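Side-chain contacts in packaging protein UL32 (Human herpesvirus 8 type M, PDB 6XF9), which forms a zinc-binding pentameric ring required for herpesviral packaging and probably acts in capsid localization and in the cleavage and packaging of viral DNA: residues Cys55-Leu58 with Phe59-Val62; Ala311-Thr314 with Leu315-Glu318; Phe368-Pro371 with Leu372-Leu375; Val379-Glu382 with Asp383-Phe386. All coordinates share one frame; numbering follows the deposited sequence.

Interaction 1 of 4, residues Cys55-Leu58 with Phe59-Val62. With ZN (zinc ion), chain O.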
loop_
_atom_site.group_PDB
_atom_site.type_symbol
_atom_site.label_atom_id
_atom_site.label_comp_id
_atom_site.label_asym_id
_atom_site.label_seq_id
_atom_site.Cartn_x
_atom_site.Cartn_y
_atom_site.Cartn_z
ATOM N N CYS D 55 7.147 -21.128 -40.305
ATOM C CA CYS D 55 8.183 -22.104 -39.979
ATOM C C CYS D 55 7.745 -23.499 -40.392
ATOM O O CYS D 55 8.557 -24.303 -40.862
ATOM C CB CYS D 55 8.494 -22.082 -38.484
ATOM S SG CYS D 55 9.514 -20.701 -37.876
ATOM N N GLN D 56 6.454 -23.793 -40.254
ATOM C CA GLN D 56 5.963 -25.133 -40.569
ATOM C C GLN D 56 5.939 -25.365 -42.071
ATOM O O GLN D 56 6.218 -26.474 -42.540
ATOM C CB GLN D 56 4.580 -25.356 -39.942
ATOM C CG GLN D 56 4.634 -25.468 -38.417
ATOM C CD GLN D 56 5.307 -26.754 -37.963
ATOM O OE1 GLN D 56 5.643 -27.610 -38.790
ATOM N NE2 GLN D 56 5.552 -26.881 -36.653
ATOM N N LEU D 57 5.589 -24.334 -42.835
ATOM C CA LEU D 57 5.675 -24.419 -44.286
ATOM C C LEU D 57 7.093 -24.762 -44.723
ATOM O O LEU D 57 7.300 -25.660 -45.546
ATOM C CB LEU D 57 5.210 -23.104 -44.895
ATOM C CG LEU D 57 5.098 -23.060 -46.405
ATOM C CD1 LEU D 57 4.152 -24.166 -46.868
ATOM C CD2 LEU D 57 4.571 -21.683 -46.801
ATOM N N LEU D 58 8.088 -24.065 -44.165
ATOM C CA LEU D 58 9.475 -24.287 -44.566
ATOM C C LEU D 58 9.947 -25.698 -44.246
ATOM O O LEU D 58 10.468 -26.398 -45.123
ATOM C CB LEU D 58 10.384 -23.279 -43.874
ATOM C CG LEU D 58 10.132 -21.831 -44.274
ATOM C CD1 LEU D 58 11.001 -20.921 -43.448
ATOM C CD2 LEU D 58 10.447 -21.638 -45.726
ATOM N N PHE D 59 9.735 -26.158 -43.008
ATOM C CA PHE D 59 10.263 -27.469 -42.642
ATOM C C PHE D 59 9.585 -28.568 -43.440
ATOM O O PHE D 59 10.206 -29.587 -43.760
ATOM C CB PHE D 59 10.110 -27.742 -41.151
ATOM C CG PHE D 59 10.807 -29.021 -40.702
ATOM C CD1 PHE D 59 10.189 -30.263 -40.795
ATOM C CD2 PHE D 59 12.120 -28.966 -40.209
ATOM C CE1 PHE D 59 10.865 -31.417 -40.392
ATOM C CE2 PHE D 59 12.787 -30.111 -39.796
ATOM C CZ PHE D 59 12.157 -31.340 -39.893
ATOM N N SER D 60 8.363 -28.344 -43.786
ATOM C CA SER D 60 7.691 -29.278 -44.590
ATOM C C SER D 60 8.332 -29.295 -45.961
ATOM O O SER D 60 8.145 -30.216 -46.671
ATOM C CB SER D 60 6.244 -28.928 -44.695
ATOM O OG SER D 60 6.083 -27.974 -45.685
ATOM N N LEU D 61 8.990 -28.239 -46.378
ATOM C CA LEU D 61 9.592 -28.199 -47.690
ATOM C C LEU D 61 10.997 -28.677 -47.764
ATOM O O LEU D 61 11.603 -28.555 -48.781
ATOM C CB LEU D 61 9.622 -26.805 -48.243
ATOM C CG LEU D 61 8.265 -26.257 -48.419
ATOM C CD1 LEU D 61 8.267 -25.093 -49.353
ATOM C CD2 LEU D 61 7.408 -27.362 -48.914
ATOM N N VAL D 62 11.583 -29.070 -46.673
ATOM C CA VAL D 62 12.926 -29.553 -46.760
ATOM C C VAL D 62 13.017 -30.954 -46.267
ATOM O O VAL D 62 13.960 -31.632 -46.547
ATOM C CB VAL D 62 13.924 -28.661 -46.030
ATOM C CG1 VAL D 62 13.737 -27.203 -46.399
ATOM C CG2 VAL D 62 13.882 -28.894 -44.538
HETATM ZN ZN ZN O . 8.384 -18.745 -37.760
#
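Cys55 O accepts Phe59 N (3.1 Å, nearly straight at 168°) and Gln56 O accepts Ser60 N in regular helical steps, after which the turn tightens and Leu58 O takes Leu61 N at 2.7 Å, three residues on. Leu57 O is gripped twice. Ser60 OG donates to it at 2.6 Å, while Leu61 N adds a weak bond. The hydroxyl reaches back because OG sits between the backbone N and the carbonyl carbon (chi1 83°), folding the side chain of Ser60 against the preceding turn; it approaches Leu57 O tilted from the carbonyl plane. Leu61 lies close over the same oxygen, its CG 3.1 Å from Leu57 O, and its side chain packs on Phe107. Cys55 SG binds zinc at 2.3 Å, together with Cys52, His130 and Cys136; the tightened turn lies at the opposite end of the short helix. Helix 53-60 contacts two neighbours: Leu58 packs on Phe71 and Tyr75 of helix 71-83, whereas Phe59 stacks with Phe335 of the second subunit and Gln56 NE2 is hydrogen-bonded to Asp331 of that subunit, placing the zinc-bearing helix at the subunit interface.

Interaction 2 of 4, residues Ala311-Thr314 with Leu315-Glu318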
loop_
_atom_site.group_PDB
_atom_site.type_symbol
_atom_site.label_atom_id
_atom_site.label_comp_id
_atom_site.label_asym_id
_atom_site.label_seq_id
_atom_site.Cartn_x
_atom_site.Cartn_y
_atom_site.Cartn_z
ATOM N N ALA D 311 14.474 11.740 -45.760
ATOM C CA ALA D 311 13.619 12.925 -45.880
ATOM C C ALA D 311 13.006 13.316 -44.548
ATOM O O ALA D 311 13.010 14.490 -44.164
ATOM C CB ALA D 311 12.504 12.677 -46.889
ATOM N N LEU D 312 12.505 12.326 -43.812
ATOM C CA LEU D 312 11.865 12.607 -42.542
ATOM C C LEU D 312 12.891 13.035 -41.509
ATOM O O LEU D 312 12.629 13.948 -40.721
ATOM C CB LEU D 312 11.088 11.378 -42.108
ATOM C CG LEU D 312 9.966 11.149 -43.120
ATOM C CD1 LEU D 312 9.325 9.768 -42.926
ATOM C CD2 LEU D 312 8.912 12.275 -43.072
ATOM N N GLN D 313 14.076 12.407 -41.505
ATOM C CA GLN D 313 15.119 12.873 -40.594
ATOM C C GLN D 313 15.556 14.285 -40.934
ATOM O O GLN D 313 16.011 15.018 -40.046
ATOM C CB GLN D 313 16.338 11.942 -40.552
ATOM C CG GLN D 313 17.371 12.441 -39.507
ATOM C CD GLN D 313 16.794 12.589 -38.070
ATOM O OE1 GLN D 313 17.045 13.597 -37.389
ATOM N NE2 GLN D 313 16.068 11.545 -37.591
ATOM N N THR D 314 15.525 14.655 -42.212
ATOM C CA THR D 314 15.839 16.035 -42.556
ATOM C C THR D 314 14.709 16.971 -42.146
ATOM O O THR D 314 14.961 18.064 -41.632
ATOM C CB THR D 314 16.121 16.129 -44.052
ATOM O OG1 THR D 314 17.373 15.483 -44.334
ATOM C CG2 THR D 314 16.174 17.567 -44.491
ATOM N N LEU D 315 13.454 16.523 -42.315
ATOM C CA LEU D 315 12.297 17.267 -41.824
ATOM C C LEU D 315 12.362 17.442 -40.307
ATOM O O LEU D 315 12.069 18.527 -39.783
ATOM C CB LEU D 315 11.013 16.551 -42.233
ATOM C CG LEU D 315 9.672 17.106 -41.747
ATOM C CD1 LEU D 315 9.477 18.577 -42.112
ATOM C CD2 LEU D 315 8.524 16.245 -42.252
ATOM N N GLN D 316 12.761 16.392 -39.584
ATOM C CA GLN D 316 12.883 16.519 -38.136
ATOM C C GLN D 316 13.849 17.630 -37.766
ATOM O O GLN D 316 13.639 18.323 -36.763
ATOM C CB GLN D 316 13.324 15.202 -37.505
ATOM C CG GLN D 316 13.287 15.257 -35.993
ATOM C CD GLN D 316 13.720 13.961 -35.367
ATOM O OE1 GLN D 316 14.302 13.092 -36.034
ATOM N NE2 GLN D 316 13.353 13.773 -34.095
ATOM N N CYS D 317 14.960 17.752 -38.514
ATOM C CA CYS D 317 15.904 18.854 -38.308
ATOM C C CYS D 317 15.277 20.196 -38.674
ATOM O O CYS D 317 15.532 21.204 -38.008
ATOM C CB CYS D 317 17.195 18.624 -39.103
ATOM S SG CYS D 317 18.046 17.058 -38.688
ATOM N N GLU D 318 14.467 20.244 -39.736
ATOM C CA GLU D 318 13.841 21.514 -40.079
ATOM C C GLU D 318 12.879 21.930 -38.982
ATOM O O GLU D 318 12.834 23.105 -38.594
ATOM C CB GLU D 318 13.053 21.441 -41.395
ATOM C CG GLU D 318 13.813 21.320 -42.721
ATOM C CD GLU D 318 12.914 21.698 -43.925
ATOM O OE1 GLU D 318 12.676 20.862 -44.826
ATOM O OE2 GLU D 318 12.340 22.808 -43.908
#
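Two successive turns of helix 308-321 are joined by an amide-to-amide contact between Gln313 and Gln316, one turn apart. Gln313 NE2 donates to Gln316 OE1 at 2.8 Å, but the bond is weak, with an N-H...O angle of only 121°. The two amide planes stand 49° apart, and Gln313 OE1 lies 3.1 Å from Gln316 OE1, an acceptor beside an acceptor, which probably makes the pairing a marginal one. Gln313 gets its amide there by bending at chi2 (57°), which turns the group along the helix, while Gln316 runs extended to meet it. The backbone keeps the i to i+4 pattern of an alpha-helix, Gln316 N meeting Leu312 O at 2.7 Å, though Cys317 N bonds only weakly to Gln313 O. On the buried side Leu312 and Leu315 cross at a slant and touch through their CD2 methyls, 4.1 Å apart. Leu312 also packs on His366, a ligand of the zinc held by three cysteines and this histidine, and Leu315 on Val336 of helix 329-338; both leucines rest on Ile355 of helix 349-357. Thr314 OG1 turns back to Lys310 O, and Glu318 OE1 is hydrogen-bonded to Tyr345 OH.

Interaction 3 of 4, residues Phe368-Pro371 with Leu372-Leu375. With ZN (zinc ion), chain P.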
loop_
_atom_site.group_PDB
_atom_site.type_symbol
_atom_site.label_atom_id
_atom_site.label_comp_id
_atom_site.label_asym_id
_atom_site.label_seq_id
_atom_site.Cartn_x
_atom_site.Cartn_y
_atom_site.Cartn_z
ATOM N N PHE D 368 7.987 12.572 -33.211
ATOM C CA PHE D 368 8.299 12.980 -31.846
ATOM C C PHE D 368 7.572 12.206 -30.757
ATOM O O PHE D 368 8.005 12.290 -29.608
ATOM C CB PHE D 368 8.004 14.481 -31.647
ATOM C CG PHE D 368 8.698 15.406 -32.645
ATOM C CD1 PHE D 368 10.022 15.787 -32.464
ATOM C CD2 PHE D 368 8.013 15.903 -33.755
ATOM C CE1 PHE D 368 10.661 16.637 -33.374
ATOM C CE2 PHE D 368 8.653 16.765 -34.675
ATOM C CZ PHE D 368 9.973 17.124 -34.477
ATOM N N CYS D 369 6.508 11.452 -31.063
ATOM C CA CYS D 369 5.666 10.832 -30.037
ATOM C C CYS D 369 5.589 9.312 -30.102
ATOM O O CYS D 369 5.951 8.654 -29.121
ATOM C CB CYS D 369 4.237 11.386 -30.081
ATOM S SG CYS D 369 4.211 13.123 -29.766
ATOM N N ASP D 370 5.090 8.716 -31.179
ATOM C CA ASP D 370 4.740 7.302 -31.077
ATOM C C ASP D 370 6.004 6.460 -30.939
ATOM O O ASP D 370 6.968 6.681 -31.671
ATOM C CB ASP D 370 3.927 6.847 -32.270
ATOM C CG ASP D 370 3.355 5.453 -32.070
ATOM O OD1 ASP D 370 4.113 4.485 -32.256
ATOM O OD2 ASP D 370 2.169 5.311 -31.680
ATOM N N PRO D 371 6.059 5.525 -29.983
ATOM C CA PRO D 371 7.282 4.721 -29.823
ATOM C C PRO D 371 7.454 3.654 -30.899
ATOM O O PRO D 371 8.574 3.181 -31.085
ATOM C CB PRO D 371 7.112 4.107 -28.425
ATOM C CG PRO D 371 5.649 3.980 -28.255
ATOM C CD PRO D 371 5.008 5.109 -29.032
ATOM N N LEU D 372 6.383 3.184 -31.547
ATOM C CA LEU D 372 6.556 2.258 -32.670
ATOM C C LEU D 372 7.088 2.975 -33.908
ATOM O O LEU D 372 7.802 2.366 -34.719
ATOM C CB LEU D 372 5.246 1.541 -33.010
ATOM C CG LEU D 372 5.367 0.575 -34.198
ATOM C CD1 LEU D 372 6.474 -0.406 -33.885
ATOM C CD2 LEU D 372 4.065 -0.167 -34.525
ATOM N N CYS D 373 6.702 4.237 -34.115
ATOM C CA CYS D 373 7.282 5.016 -35.203
ATOM C C CYS D 373 8.771 5.232 -34.988
ATOM O O CYS D 373 9.550 5.277 -35.952
ATOM C CB CYS D 373 6.552 6.351 -35.344
ATOM S SG CYS D 373 4.771 6.159 -35.733
ATOM N N ALA D 374 9.176 5.458 -33.735
ATOM C CA ALA D 374 10.586 5.664 -33.409
ATOM C C ALA D 374 11.409 4.404 -33.647
ATOM O O ALA D 374 12.562 4.479 -34.090
ATOM C CB ALA D 374 10.717 6.119 -31.955
ATOM N N LEU D 375 10.874 3.243 -33.268
ATOM C CA LEU D 375 11.579 1.989 -33.506
ATOM C C LEU D 375 11.750 1.767 -35.002
ATOM O O LEU D 375 12.853 1.474 -35.481
ATOM C CB LEU D 375 10.796 0.848 -32.867
ATOM C CG LEU D 375 11.427 -0.531 -32.772
ATOM C CD1 LEU D 375 12.582 -0.478 -31.824
ATOM C CD2 LEU D 375 10.409 -1.530 -32.275
HETATM ZN ZN ZN P . 4.961 6.311 -38.018
#
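Asp370 caps the start of helix 371-379 by turning its carboxylate over the first N-H groups of the helix, those of Leu372 and Cys373. Its CG stands opposite the backbone N (chi1 -170°), which swings the group forward over the helix, and a chi2 of -79° brings OD1 to the amides. OD1 accepts Cys373 N at 3.2 Å, on its anti side and somewhat out of the carboxylate plane, and takes a weaker, more bent bond from Leu372 N at 2.7 Å. Pro371, which has no N-H to offer, fills the first helical position. Asp370 also contributes its backbone: its O accepts Ala374 N at 3.3 Å, and Leu375 N reaches Pro371 O in the next step. Cys373 holds SG beside its own backbone N (chi1 -61°), so the sulfur leans back toward the cap, 3.6 Å from Asp370 CB, while it binds zinc at 2.3 Å. Cys296, Cys299 and His366 complete that site; two of the four ligands, His366 and Cys373, lie on the helices at either end of this turn. Asp370 OD2 forms a salt bridge to Lys426 of helix 416-430, so both carboxylate oxygens are engaged in this buried place. The helix start and the lysine would both be expected to favour the charged form of Asp370, and the zinc would be expected to hold Cys373 as the thiolate despite the nearby carboxylate.

Interaction 4 of 4, residues Val379-Glu382 with Asp383-Phe386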
loop_
_atom_site.group_PDB
_atom_site.type_symbol
_atom_site.label_atom_id
_atom_site.label_comp_id
_atom_site.label_asym_id
_atom_site.label_seq_id
_atom_site.Cartn_x
_atom_site.Cartn_y
_atom_site.Cartn_z
ATOM N N VAL D 379 15.288 1.165 -37.177
ATOM C CA VAL D 379 15.614 -0.154 -37.702
ATOM C C VAL D 379 15.858 -0.135 -39.209
ATOM O O VAL D 379 16.637 -0.948 -39.714
ATOM C CB VAL D 379 14.461 -1.105 -37.330
ATOM C CG1 VAL D 379 14.655 -2.452 -37.932
ATOM C CG2 VAL D 379 14.326 -1.228 -35.815
ATOM N N VAL D 380 15.234 0.800 -39.931
ATOM C CA VAL D 380 15.200 0.786 -41.391
ATOM C C VAL D 380 16.544 1.181 -41.995
ATOM O O VAL D 380 17.243 2.074 -41.492
ATOM C CB VAL D 380 14.089 1.736 -41.862
ATOM C CG1 VAL D 380 14.435 3.163 -41.456
ATOM C CG2 VAL D 380 13.867 1.610 -43.343
ATOM N N SER D 381 16.899 0.527 -43.106
ATOM C CA SER D 381 18.015 0.928 -43.969
ATOM C C SER D 381 17.488 1.050 -45.395
ATOM O O SER D 381 17.182 0.032 -46.027
ATOM C CB SER D 381 19.156 -0.070 -43.908
ATOM O OG SER D 381 20.060 0.177 -44.970
ATOM N N GLU D 382 17.317 2.291 -45.874
ATOM C CA GLU D 382 16.837 2.522 -47.239
ATOM C C GLU D 382 17.804 1.991 -48.285
ATOM O O GLU D 382 17.392 1.736 -49.424
ATOM C CB GLU D 382 16.575 4.010 -47.488
ATOM C CG GLU D 382 17.767 4.947 -47.343
ATOM C CD GLU D 382 18.150 5.227 -45.911
ATOM O OE1 GLU D 382 18.840 6.251 -45.680
ATOM O OE2 GLU D 382 17.752 4.443 -45.010
ATOM N N ASP D 383 19.087 1.867 -47.936
ATOM C CA ASP D 383 20.066 1.309 -48.857
ATOM C C ASP D 383 19.812 -0.176 -49.095
ATOM O O ASP D 383 19.722 -0.613 -50.242
ATOM C CB ASP D 383 21.466 1.536 -48.308
ATOM C CG ASP D 383 21.747 3.000 -48.050
ATOM O OD1 ASP D 383 21.365 3.840 -48.895
ATOM O OD2 ASP D 383 22.335 3.323 -46.998
ATOM N N VAL D 384 19.714 -0.975 -48.025
ATOM C CA VAL D 384 19.404 -2.397 -48.182
ATOM C C VAL D 384 18.131 -2.568 -48.982
ATOM O O VAL D 384 18.052 -3.383 -49.907
ATOM C CB VAL D 384 19.282 -3.094 -46.815
ATOM C CG1 VAL D 384 18.837 -4.512 -47.011
ATOM C CG2 VAL D 384 20.598 -3.070 -46.081
ATOM N N LEU D 385 17.105 -1.806 -48.633
ATOM C CA LEU D 385 15.795 -2.096 -49.184
ATOM C C LEU D 385 15.709 -1.709 -50.652
ATOM O O LEU D 385 15.017 -2.378 -51.429
ATOM C CB LEU D 385 14.719 -1.376 -48.381
ATOM C CG LEU D 385 14.455 -1.873 -46.963
ATOM C CD1 LEU D 385 13.111 -1.288 -46.496
ATOM C CD2 LEU D 385 14.480 -3.409 -46.864
ATOM N N PHE D 386 16.366 -0.614 -51.047
ATOM C CA PHE D 386 16.027 0.011 -52.318
ATOM C C PHE D 386 17.173 0.225 -53.289
ATOM O O PHE D 386 16.899 0.516 -54.454
ATOM C CB PHE D 386 15.305 1.351 -52.079
ATOM C CG PHE D 386 13.837 1.168 -51.833
ATOM C CD1 PHE D 386 12.999 0.774 -52.863
ATOM C CD2 PHE D 386 13.313 1.296 -50.566
ATOM C CE1 PHE D 386 11.658 0.553 -52.644
ATOM C CE2 PHE D 386 11.973 1.088 -50.336
ATOM C CZ PHE D 386 11.145 0.717 -51.377
#
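Ser381 O accepts Leu385 N at 3.2 Å, and the side chain of the same serine supplies the N-cap of helix 382-386. Ser381 OG takes Val384 N at 3.3 Å in an almost straight bond (176°); with chi1 at 166° the hydroxyl swings away from the serine's own N and points along the new helix. Val384 CG2 covers it, 3.5 Å from OG, and Val384 in turn packs on Phe80 and Phe81 of helix 71-83. The next step is looser: Phe386 N donates weakly to Glu382 O at 3.0 Å, and that oxygen lies at the edge of the Phe386 ring, near its plane. Trp5 meets the Phe386 ring edge-to-face. Val380, just before the cap, touches Leu385 with CG2 against CD1 at 4.3 Å, so the chain leaving helix 371-379 is packed against the helix it leads into. In Glu382 a chi1 of 61° tucks CG in over the backbone and the chain bends again at chi2, which sets it alongside Asp383, pointing the same way. Glu382 OE1 and Asp383 OD1 come no nearer than 4.7 Å, and Arg387 offers Asp383 a long, weak ion pair. Acidic side chains in the first turn of a helix are probably favoured by the N-H groups that point outward there, which would partly offset the like charges.

In the fold
From the N terminus the four contacts follow one another in series; each lies within one continuous stretch, so none closes a long loop and none nests in or crosses another. Interaction 1 stands apart, on the opposite side of the chain's centre from interactions 2 and 3, with its own zinc site and the subunit interface. Interactions 2 and 3 share the surroundings of the zinc bound by Cys296, Cys299, His366 and Cys373 and touch directly, Gln316 CG lying 4.0 Å from Phe368 CE1, which joins helix 308-321 to the end of helix 360-369. Helix 371-379 then leads from interaction 3 into interaction 4, whose short helix reaches helix 71-83, the same helix that backs interaction 1.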